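Local coordinates for D-3-phosphoglycerate dehydrogenase-related protein (Vibrio cholerae, PDB 4S1V) that probably catalyses NAD-dependent oxidation of D-2-hydroxyacids such as D-3-phosphoglycerate, at residues 13-17 / 18-22; 86-89 / 90-93; 297-300 / 301-304; 305-308 / 309-312. All coordinates share one frame; numbering follows the deposited sequence.

Three of the four local contacts meet on one flank of the five-stranded parallel sheet containing strand 3-6. Interactions 3 and 4 are successive parts of helix 294-312, and interaction 1 is the turn laid on that helix, touching both. Interaction 2, on helix 86-91, stays apart: its nearest atoms are about 7 Å from interaction 4 and about 20 Å from interaction 1. The chemistry differs with burial. Interaction 3 is buried and carries an edge-to-face aromatic pair; interaction 1, partly buried, sets a ring over backbone; interaction 4 pairs buried apolar groups with an outward salt bridge; interaction 2, at the surface, depends mostly on backbone bonds that end a helix.

Interaction 1: residues 13-17 / 18-22; sequences VVRGL and NAFQC
Phe20 lays one face of its ring over the backbone of Arg15. Arg15 CA stands 3.8 Å from the ring centroid and only 13° off the ring normal, a CH-pi contact made by the backbone and not by the charged side chain. At the same ring, Phe20 CD1 lies 3.5 Å from Val14 O, which approaches obliquely, and 4.0 Å from Val14 CG1. Val14 and Phe20 cross at about a right angle, one methyl of the valine meeting the ring. The ring reaches back over the preceding turn because Phe20 CG is anti to its backbone N (chi1 -158°), and Phe20 CB also packs 3.3 Å from Leu17 O.

One backbone hydrogen bond closes the turn between the segments: Phe20 N donates to Leu17 O over 3.1 Å, at an N-H...O angle of 148°. The donor sits well above the carbonyl plane and not on a lone pair. This turn follows the 3-10 segment 14-16 in the connection from strand 3-6 to strand 27-30, neighbouring strands of a parallel sheet, and residues 18-22 have helical backbone angles. Leu17 N, just after the 3-10 segment, bonds to Val14 O.

A second shell fixes the turn from both ends. Asp9 OD2 accepts from Val14 N, while the carboxylate of Glu298 takes both Asn18 N and Ala19 N, one on each oxygen, which ties the start of the second turn to helix 294-312. Phe301 of that helix packs on Val14 and Leu17; Val28 and Val30 of strand 27-30 touch Phe20. Leu141 of the second subunit reaches Leu17.

Interaction 2: residues 86-89 / 90-93; sequences VPLC and ERYG
A Schellman motif ends helix 86-91, the helix of the beta-alpha-beta unit that runs from strand 73-76 to strand 95-98. Two regular helical bonds lead into it. Glu90 N donates to Val86 O at 3.2 Å, nearly straight at 162° and arriving close to the direction of the carbonyl bond; Arg91 N donates to Pro87 O at 3.1 Å. The regular pattern then fades: Tyr92 N has only weak bonds, one to Leu88 O and one to Cys89 O. Gly93, at positive phi (72°), is the C-prime residue. Its N reaches Glu90 O over 2.7 Å, and Val94 N closes the wider loop onto Cys89 O.

The side chains add modest contacts. Glu90 runs extended beside the previous turn, its CG 3.3 Å from Val86 O and its OE1 3.9 Å from Val86 CG1, so that the carboxylate end borders the valine methyl. Val86 presents this methyl because CG1 stands anti to the backbone N (chi1 177°). One turn on, near the C-terminal end, the Tyr92 ring brings its edge to Leu88 O, which lies in the ring plane 3.5 Å from Tyr92 CD1. Leu88 CD1 comes to the edge of the Arg91 guanidinium, a loose approach of 4.4 Å to NH1.

Further out, Tyr92 OH is hydrogen-bonded to Glu62 OE2, tying the helix end to helix 62-66, where Leu65 packs on Leu88, Cys89 and Tyr92. Val96 of strand 95-98 covers Val86 and Cys89. A glycine at positive phi with this pair of back-folding bonds is characteristic of a Schellman C-cap, here at the turn from helix 86-91 into strand 95-98.

Interaction 3: residues 297-300 / 301-304; sequences YEIY and FQAA
Phe301 directs an edge of its ring at a face of Tyr297, one helical turn earlier. The centroids lie 5.2 Å apart and the planes meet at 64°, an edge-to-face pair tilted from a true perpendicular. The touching atom is Phe301 CE2, which sits above the tyrosine plane, offset toward its rim, 3.6 Å from Tyr297 CD2. Both side chains run alongside each other, pointing the same way. The phenylalanine also turns its edge to the backbone of the preceding turn: Phe301 CD2 is only 2.9 Å from Tyr297 O, a tight approach. Phe301 CG anti to its carbonyl carbon (chi1 -66°) keeps the ring beside Tyr297 O, which also accepts Phe301 N at 3.0 Å.

These residues lie in helix 294-312, where regular i to i+4 bonds continue from Glu298 O, Ile299 O and Tyr300 O to Gln302 N, Ala303 N and Ala304 N. As in other D-2-hydroxyacid dehydrogenases, the chain returns here, after its NAD-binding domain, to complete the first domain. Ile54 touches Phe301, and Leu141 of the second subunit touches Tyr297.

On another side of the helix, Glu298 and Gln302 are joined through one water, which donates to Glu298 OE1 at 2.9 Å and to Gln302 OE1 at 3.0 Å. Gln302 starts with CG between its backbone N and carbonyl carbon (chi1 72°), a placement that leaves CG 3.2 Å from both Glu298 O and Ile299 O and carries the amide back along the preceding turn. A salt bridge from Lys294 joins the loop N-H groups, that of Asn18 among them, at the Glu298 carboxylate, and would be expected to stabilise it as an anion.

Interaction 4: residues 305-308 / 309-312; sequences FENV and VKFA
Glu306 and Lys310 form an i to i+4 salt bridge, with Lys310 NZ 2.8 Å from Glu306 OE2. Glu306 OE2 accepts through its anti lone pair, the one facing away from the other carboxylate oxygen. The two side chains lie alongside each other and point the same way; Glu306 reaches forward with CG anti to its backbone N (chi1 170°), and Lys310 is extended beyond CG.

Backbone bonds hold the turn. Val309 N, Lys310 N and Phe311 N donate to Phe305 O, Glu306 O and Asn307 O, and Ala312 N to Val308 O at 2.9 Å, with an N-H...O angle of 153°. This end of the chain-terminal helix 294-312 packs against the five-stranded sheet built from the N-terminal part of the chain: Val308 lies on Ile4, Leu73 and Ser75, and Phe311 meets Leu73 and Thr95.

Methyl-to-carbonyl van der Waals contacts lie within the helix. Val309 CG1 is anti to the carbonyl carbon (chi1 -59°), which leaves CG2 between the backbone N and the carbonyl carbon; Val309 CG2 comes 3.1 Å from Glu306 O, and Val309 CG1 3.6 Å from Phe305 O.

Asn307 is polar: its OD1 lies 4.0 Å from Lys310 CD, and its ND2 makes a weak hydrogen bond to Glu98 O.

Interaction 1: residues 13-17 / 18-22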
loop_
_atom_site.group_PDB
_atom_site.type_symbol
_atom_site.label_atom_id
_atom_site.label_comp_id
_atom_site.label_asym_id
_atom_site.label_seq_id
_atom_site.Cartn_x
_atom_site.Cartn_y
_atom_site.Cartn_z
ATOM N N VAL C 13 19.490 -16.473 22.486
ATOM C CA VAL C 13 20.793 -15.834 22.336
ATOM C C VAL C 13 21.621 -15.891 23.620
ATOM O O VAL C 13 22.837 -15.709 23.590
ATOM C CB VAL C 13 20.652 -14.357 21.891
ATOM C CG1 VAL C 13 20.272 -14.274 20.418
ATOM C CG2 VAL C 13 19.646 -13.613 22.769
ATOM N N VAL C 14 20.954 -16.135 24.747
ATOM C CA VAL C 14 21.625 -16.184 26.051
ATOM C C VAL C 14 22.743 -17.238 26.075
ATOM O O VAL C 14 23.831 -16.966 26.589
ATOM C CB VAL C 14 20.613 -16.339 27.214
ATOM C CG1 VAL C 14 21.312 -16.683 28.527
ATOM C CG2 VAL C 14 19.794 -15.064 27.366
ATOM N N ARG C 15 22.489 -18.404 25.474
ATOM C CA ARG C 15 23.489 -19.488 25.367
ATOM C C ARG C 15 24.805 -19.000 24.785
ATOM O O ARG C 15 25.865 -19.508 25.141
ATOM C CB ARG C 15 22.993 -20.637 24.475
ATOM C CG ARG C 15 21.916 -21.522 25.072
ATOM C CD ARG C 15 21.610 -22.745 24.203
ATOM N NE ARG C 15 21.424 -22.456 22.771
ATOM C CZ ARG C 15 20.923 -23.329 21.889
ATOM N NH1 ARG C 15 20.538 -24.539 22.281
ATOM N NH2 ARG C 15 20.798 -22.997 20.608
ATOM N N GLY C 16 24.721 -18.029 23.878
ATOM C CA GLY C 16 25.880 -17.532 23.145
ATOM C C GLY C 16 26.652 -16.384 23.770
ATOM O O GLY C 16 27.660 -15.940 23.214
ATOM N N LEU C 17 26.189 -15.888 24.916
ATOM C CA LEU C 17 26.856 -14.763 25.584
ATOM C C LEU C 17 28.141 -15.215 26.279
ATOM O O LEU C 17 28.252 -16.375 26.680
ATOM C CB LEU C 17 25.925 -14.118 26.612
ATOM C CG LEU C 17 24.551 -13.613 26.162
ATOM C CD1 LEU C 17 23.754 -13.147 27.365
ATOM C CD2 LEU C 17 24.676 -12.499 25.130
ATOM N N ASN C 18 29.099 -14.292 26.429
ATOM C CA ASN C 18 30.300 -14.527 27.241
ATOM C C ASN C 18 29.932 -14.939 28.651
ATOM O O ASN C 18 30.575 -15.805 29.247
ATOM C CB ASN C 18 31.178 -13.272 27.324
ATOM C CG ASN C 18 31.789 -12.893 25.996
ATOM O OD1 ASN C 18 31.987 -13.736 25.125
ATOM N ND2 ASN C 18 32.085 -11.613 25.832
ATOM N N ALA C 19 28.888 -14.307 29.177
ATOM C CA ALA C 19 28.439 -14.557 30.537
ATOM C C ALA C 19 27.966 -15.999 30.772
ATOM O O ALA C 19 27.989 -16.475 31.904
ATOM C CB ALA C 19 27.356 -13.565 30.921
ATOM N N PHE C 20 27.551 -16.687 29.708
ATOM C CA PHE C 20 27.050 -18.059 29.823
ATOM C C PHE C 20 28.103 -19.042 30.335
ATOM O O PHE C 20 27.761 -20.017 31.003
ATOM C CB PHE C 20 26.469 -18.551 28.494
ATOM C CG PHE C 20 25.494 -19.692 28.638
ATOM C CD1 PHE C 20 24.176 -19.460 29.032
ATOM C CD2 PHE C 20 25.887 -21.000 28.367
ATOM C CE1 PHE C 20 23.274 -20.507 29.158
ATOM C CE2 PHE C 20 24.989 -22.054 28.491
ATOM C CZ PHE C 20 23.682 -21.808 28.882
ATOM N N GLN C 21 29.376 -18.779 30.039
ATOM C CA GLN C 21 30.471 -19.631 30.524
ATOM C C GLN C 21 30.599 -19.635 32.043
ATOM O O GLN C 21 31.108 -20.597 32.616
ATOM C CB GLN C 21 31.811 -19.265 29.873
ATOM C CG GLN C 21 32.077 -20.007 28.566
ATOM C CD GLN C 21 32.028 -21.524 28.719
ATOM O OE1 GLN C 21 32.703 -22.103 29.578
ATOM N NE2 GLN C 21 31.222 -22.175 27.882
ATOM N N CYS C 22 30.120 -18.562 32.675
ATOM C CA CYS C 22 30.049 -18.453 34.133
ATOM C C CYS C 22 29.180 -19.539 34.774
ATOM O O CYS C 22 29.211 -19.721 35.993
ATOM C CB CYS C 22 29.521 -17.072 34.547
ATOM S SG CYS C 22 30.561 -15.674 34.060
#

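Interaction 2: residues 86-89 / 90-93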
loop_
_atom_site.group_PDB
_atom_site.type_symbol
_atom_site.label_atom_id
_atom_site.label_comp_id
_atom_site.label_asym_id
_atom_site.label_seq_id
_atom_site.Cartn_x
_atom_site.Cartn_y
_atom_site.Cartn_z
ATOM N N VAL C 86 8.849 -9.764 46.503
ATOM C CA VAL C 86 9.988 -10.340 47.238
ATOM C C VAL C 86 9.608 -10.855 48.638
ATOM O O VAL C 86 10.014 -11.961 49.004
ATOM C CB VAL C 86 11.206 -9.386 47.263
ATOM C CG1 VAL C 86 12.354 -9.963 48.081
ATOM C CG2 VAL C 86 11.665 -9.104 45.842
ATOM N N PRO C 87 8.828 -10.070 49.417
ATOM C CA PRO C 87 8.335 -10.643 50.670
ATOM C C PRO C 87 7.628 -11.994 50.470
ATOM O O PRO C 87 7.897 -12.936 51.218
ATOM C CB PRO C 87 7.370 -9.573 51.180
ATOM C CG PRO C 87 7.980 -8.297 50.694
ATOM C CD PRO C 87 8.524 -8.628 49.327
ATOM N N LEU C 88 6.774 -12.093 49.447
ATOM C CA LEU C 88 6.015 -13.322 49.181
ATOM C C LEU C 88 6.923 -14.488 48.786
ATOM O O LEU C 88 6.709 -15.616 49.228
ATOM C CB LEU C 88 4.930 -13.093 48.109
ATOM C CG LEU C 88 3.869 -14.178 47.855
ATOM C CD1 LEU C 88 2.766 -14.176 48.912
ATOM C CD2 LEU C 88 3.251 -14.004 46.478
ATOM N N CYS C 89 7.926 -14.216 47.952
ATOM C CA CYS C 89 8.899 -15.235 47.552
ATOM C C CYS C 89 9.600 -15.874 48.758
ATOM O O CYS C 89 9.727 -17.094 48.837
ATOM C CB CYS C 89 9.945 -14.636 46.607
ATOM S SG CYS C 89 9.392 -14.375 44.906
ATOM N N GLU C 90 10.041 -15.036 49.691
ATOM C CA GLU C 90 10.799 -15.487 50.862
ATOM C C GLU C 90 9.910 -16.263 51.821
ATOM O O GLU C 90 10.342 -17.249 52.417
ATOM C CB GLU C 90 11.457 -14.292 51.554
ATOM C CG GLU C 90 12.432 -13.556 50.646
ATOM C CD GLU C 90 12.999 -12.289 51.255
ATOM O OE1 GLU C 90 12.214 -11.423 51.718
ATOM O OE2 GLU C 90 14.241 -12.152 51.246
ATOM N N ARG C 91 8.654 -15.830 51.930
ATOM C CA ARG C 91 7.636 -16.546 52.694
ATOM C C ARG C 91 7.479 -17.999 52.212
ATOM O O ARG C 91 7.105 -18.873 52.991
ATOM C CB ARG C 91 6.311 -15.779 52.638
ATOM C CG ARG C 91 5.212 -16.285 53.565
ATOM C CD ARG C 91 4.344 -17.320 52.866
ATOM N NE ARG C 91 3.184 -17.684 53.668
ATOM C CZ ARG C 91 1.994 -17.096 53.583
ATOM N NH1 ARG C 91 1.784 -16.102 52.723
ATOM N NH2 ARG C 91 1.008 -17.509 54.365
ATOM N N TYR C 92 7.775 -18.253 50.935
ATOM C CA TYR C 92 7.812 -19.621 50.403
ATOM C C TYR C 92 9.215 -20.217 50.380
ATOM O O TYR C 92 9.453 -21.225 49.709
ATOM C CB TYR C 92 7.200 -19.683 49.005
ATOM C CG TYR C 92 5.701 -19.745 49.027
ATOM C CD1 TYR C 92 4.945 -18.577 49.060
ATOM C CD2 TYR C 92 5.034 -20.970 49.031
ATOM C CE1 TYR C 92 3.567 -18.620 49.084
ATOM C CE2 TYR C 92 3.649 -21.021 49.056
ATOM C CZ TYR C 92 2.927 -19.841 49.085
ATOM O OH TYR C 92 1.557 -19.864 49.120
ATOM N N GLY C 93 10.133 -19.582 51.106
ATOM C CA GLY C 93 11.520 -20.039 51.191
ATOM C C GLY C 93 12.329 -19.817 49.925
ATOM O O GLY C 93 13.294 -20.536 49.665
#

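Interaction 3: residues 297-300 / 301-304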
loop_
_atom_site.group_PDB
_atom_site.type_symbol
_atom_site.label_atom_id
_atom_site.label_comp_id
_atom_site.label_asym_id
_atom_site.label_seq_id
_atom_site.Cartn_x
_atom_site.Cartn_y
_atom_site.Cartn_z
ATOM N N TYR C 297 22.718 -7.280 27.449
ATOM C CA TYR C 297 22.569 -8.693 27.836
ATOM C C TYR C 297 23.804 -9.268 28.538
ATOM O O TYR C 297 23.666 -10.077 29.461
ATOM C CB TYR C 297 22.215 -9.565 26.628
ATOM C CG TYR C 297 20.728 -9.850 26.434
ATOM C CD1 TYR C 297 19.758 -8.864 26.670
ATOM C CD2 TYR C 297 20.295 -11.104 25.976
ATOM C CE1 TYR C 297 18.401 -9.129 26.483
ATOM C CE2 TYR C 297 18.947 -11.373 25.774
ATOM C CZ TYR C 297 18.000 -10.386 26.026
ATOM O OH TYR C 297 16.655 -10.651 25.832
ATOM N N GLU C 298 25.004 -8.868 28.113
ATOM C CA GLU C 298 26.208 -9.353 28.795
ATOM C C GLU C 298 26.220 -8.871 30.250
ATOM O O GLU C 298 26.529 -9.650 31.162
ATOM C CB GLU C 298 27.506 -8.967 28.071
ATOM C CG GLU C 298 27.773 -9.690 26.754
ATOM C CD GLU C 298 28.160 -11.161 26.888
ATOM O OE1 GLU C 298 28.173 -11.719 28.005
ATOM O OE2 GLU C 298 28.457 -11.773 25.841
ATOM N N ILE C 299 25.851 -7.603 30.456
ATOM C CA ILE C 299 25.772 -7.009 31.793
ATOM C C ILE C 299 24.712 -7.719 32.642
ATOM O O ILE C 299 24.994 -8.158 33.762
ATOM C CB ILE C 299 25.502 -5.484 31.708
ATOM C CG1 ILE C 299 26.747 -4.750 31.180
ATOM C CG2 ILE C 299 25.061 -4.917 33.051
ATOM C CD1 ILE C 299 26.434 -3.486 30.407
ATOM N N TYR C 300 23.501 -7.841 32.100
ATOM C CA TYR C 300 22.396 -8.490 32.809
ATOM C C TYR C 300 22.751 -9.879 33.307
ATOM O O TYR C 300 22.536 -10.214 34.472
ATOM C CB TYR C 300 21.158 -8.607 31.919
ATOM C CG TYR C 300 20.340 -7.353 31.819
ATOM C CD1 TYR C 300 20.068 -6.573 32.947
ATOM C CD2 TYR C 300 19.810 -6.958 30.605
ATOM C CE1 TYR C 300 19.306 -5.419 32.848
ATOM C CE2 TYR C 300 19.043 -5.810 30.498
ATOM C CZ TYR C 300 18.796 -5.045 31.614
ATOM O OH TYR C 300 18.029 -3.916 31.480
ATOM N N PHE C 301 23.288 -10.683 32.404
ATOM C CA PHE C 301 23.510 -12.073 32.704
ATOM C C PHE C 301 24.807 -12.318 33.477
ATOM O O PHE C 301 24.854 -13.229 34.292
ATOM C CB PHE C 301 23.342 -12.923 31.440
ATOM C CG PHE C 301 21.922 -12.927 30.925
ATOM C CD1 PHE C 301 20.962 -13.771 31.490
ATOM C CD2 PHE C 301 21.525 -12.049 29.923
ATOM C CE1 PHE C 301 19.650 -13.765 31.038
ATOM C CE2 PHE C 301 20.210 -12.037 29.465
ATOM C CZ PHE C 301 19.271 -12.894 30.028
ATOM N N GLN C 302 25.832 -11.484 33.283
ATOM C CA GLN C 302 27.043 -11.626 34.100
ATOM C C GLN C 302 26.704 -11.452 35.574
ATOM O O GLN C 302 27.166 -12.221 36.410
ATOM C CB GLN C 302 28.184 -10.695 33.652
ATOM C CG GLN C 302 28.000 -9.212 33.968
ATOM C CD GLN C 302 28.995 -8.314 33.241
ATOM O OE1 GLN C 302 29.459 -8.631 32.136
ATOM N NE2 GLN C 302 29.316 -7.173 33.856
ATOM N N ALA C 303 25.852 -10.476 35.873
ATOM C CA ALA C 303 25.466 -10.172 37.250
ATOM C C ALA C 303 24.471 -11.201 37.796
ATOM O O ALA C 303 24.605 -11.653 38.937
ATOM C CB ALA C 303 24.902 -8.767 37.349
ATOM N N ALA C 304 23.496 -11.582 36.970
ATOM C CA ALA C 304 22.532 -12.619 37.339
ATOM C C ALA C 304 23.220 -13.963 37.587
ATOM O O ALA C 304 22.913 -14.641 38.568
ATOM C CB ALA C 304 21.440 -12.750 36.283
HETATM O O HOH W 1 29.686 -10.982 30.325
#

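Interaction 4: residues 305-308 / 309-312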
loop_
_atom_site.group_PDB
_atom_site.type_symbol
_atom_site.label_atom_id
_atom_site.label_comp_id
_atom_site.label_asym_id
_atom_site.label_seq_id
_atom_site.Cartn_x
_atom_site.Cartn_y
_atom_site.Cartn_z
ATOM N N PHE C 305 24.154 -14.334 36.710
ATOM C CA PHE C 305 24.885 -15.601 36.864
ATOM C C PHE C 305 25.878 -15.558 38.021
ATOM O O PHE C 305 26.187 -16.591 38.623
ATOM C CB PHE C 305 25.604 -15.995 35.566
ATOM C CG PHE C 305 24.685 -16.213 34.397
ATOM C CD1 PHE C 305 23.313 -16.397 34.580
ATOM C CD2 PHE C 305 25.197 -16.263 33.103
ATOM C CE1 PHE C 305 22.474 -16.606 33.499
ATOM C CE2 PHE C 305 24.362 -16.484 32.018
ATOM C CZ PHE C 305 23.001 -16.651 32.215
ATOM N N GLU C 306 26.376 -14.357 38.318
ATOM C CA GLU C 306 27.257 -14.117 39.461
ATOM C C GLU C 306 26.505 -14.410 40.757
ATOM O O GLU C 306 27.046 -15.028 41.675
ATOM C CB GLU C 306 27.770 -12.664 39.442
ATOM C CG GLU C 306 28.497 -12.192 40.691
ATOM C CD GLU C 306 28.487 -10.676 40.851
ATOM O OE1 GLU C 306 28.404 -9.945 39.840
ATOM O OE2 GLU C 306 28.555 -10.206 42.006
ATOM N N ASN C 307 25.248 -13.977 40.821
ATOM C CA ASN C 307 24.420 -14.209 42.001
ATOM C C ASN C 307 24.027 -15.680 42.160
ATOM O O ASN C 307 23.911 -16.181 43.277
ATOM C CB ASN C 307 23.198 -13.296 41.983
ATOM C CG ASN C 307 23.545 -11.858 42.327
ATOM O OD1 ASN C 307 24.507 -11.595 43.055
ATOM N ND2 ASN C 307 22.759 -10.922 41.812
ATOM N N VAL C 308 23.851 -16.363 41.034
ATOM C CA VAL C 308 23.612 -17.799 41.028
ATOM C C VAL C 308 24.782 -18.534 41.692
ATOM O O VAL C 308 24.567 -19.347 42.596
ATOM C CB VAL C 308 23.352 -18.334 39.597
ATOM C CG1 VAL C 308 23.408 -19.854 39.567
ATOM C CG2 VAL C 308 21.997 -17.852 39.089
ATOM N N VAL C 309 26.008 -18.233 41.262
ATOM C CA VAL C 309 27.207 -18.896 41.810
ATOM C C VAL C 309 27.549 -18.458 43.246
ATOM O O VAL C 309 28.165 -19.220 44.004
ATOM C CB VAL C 309 28.437 -18.798 40.868
ATOM C CG1 VAL C 309 28.132 -19.442 39.521
ATOM C CG2 VAL C 309 28.895 -17.360 40.684
ATOM N N LYS C 310 27.139 -17.243 43.611
ATOM C CA LYS C 310 27.192 -16.790 45.002
ATOM C C LYS C 310 26.224 -17.585 45.881
ATOM O O LYS C 310 26.548 -17.920 47.027
ATOM C CB LYS C 310 26.884 -15.294 45.111
ATOM C CG LYS C 310 28.055 -14.379 44.784
ATOM C CD LYS C 310 27.703 -12.921 45.054
ATOM C CE LYS C 310 28.940 -12.032 45.019
ATOM N NZ LYS C 310 28.588 -10.600 44.783
ATOM N N PHE C 311 25.039 -17.880 45.349
ATOM C CA PHE C 311 24.048 -18.678 46.074
ATOM C C PHE C 311 24.520 -20.122 46.212
ATOM O O PHE C 311 24.336 -20.731 47.262
ATOM C CB PHE C 311 22.667 -18.620 45.397
ATOM C CG PHE C 311 21.577 -19.335 46.163
ATOM C CD1 PHE C 311 21.331 -20.692 45.956
ATOM C CD2 PHE C 311 20.792 -18.650 47.086
ATOM C CE1 PHE C 311 20.332 -21.350 46.661
ATOM C CE2 PHE C 311 19.793 -19.304 47.795
ATOM C CZ PHE C 311 19.561 -20.655 47.580
ATOM N N ALA C 312 25.126 -20.662 45.154
ATOM C CA ALA C 312 25.644 -22.031 45.174
ATOM C C ALA C 312 26.568 -22.286 46.374
ATOM O O ALA C 312 26.495 -23.341 47.009
ATOM C CB ALA C 312 26.354 -22.356 43.866
#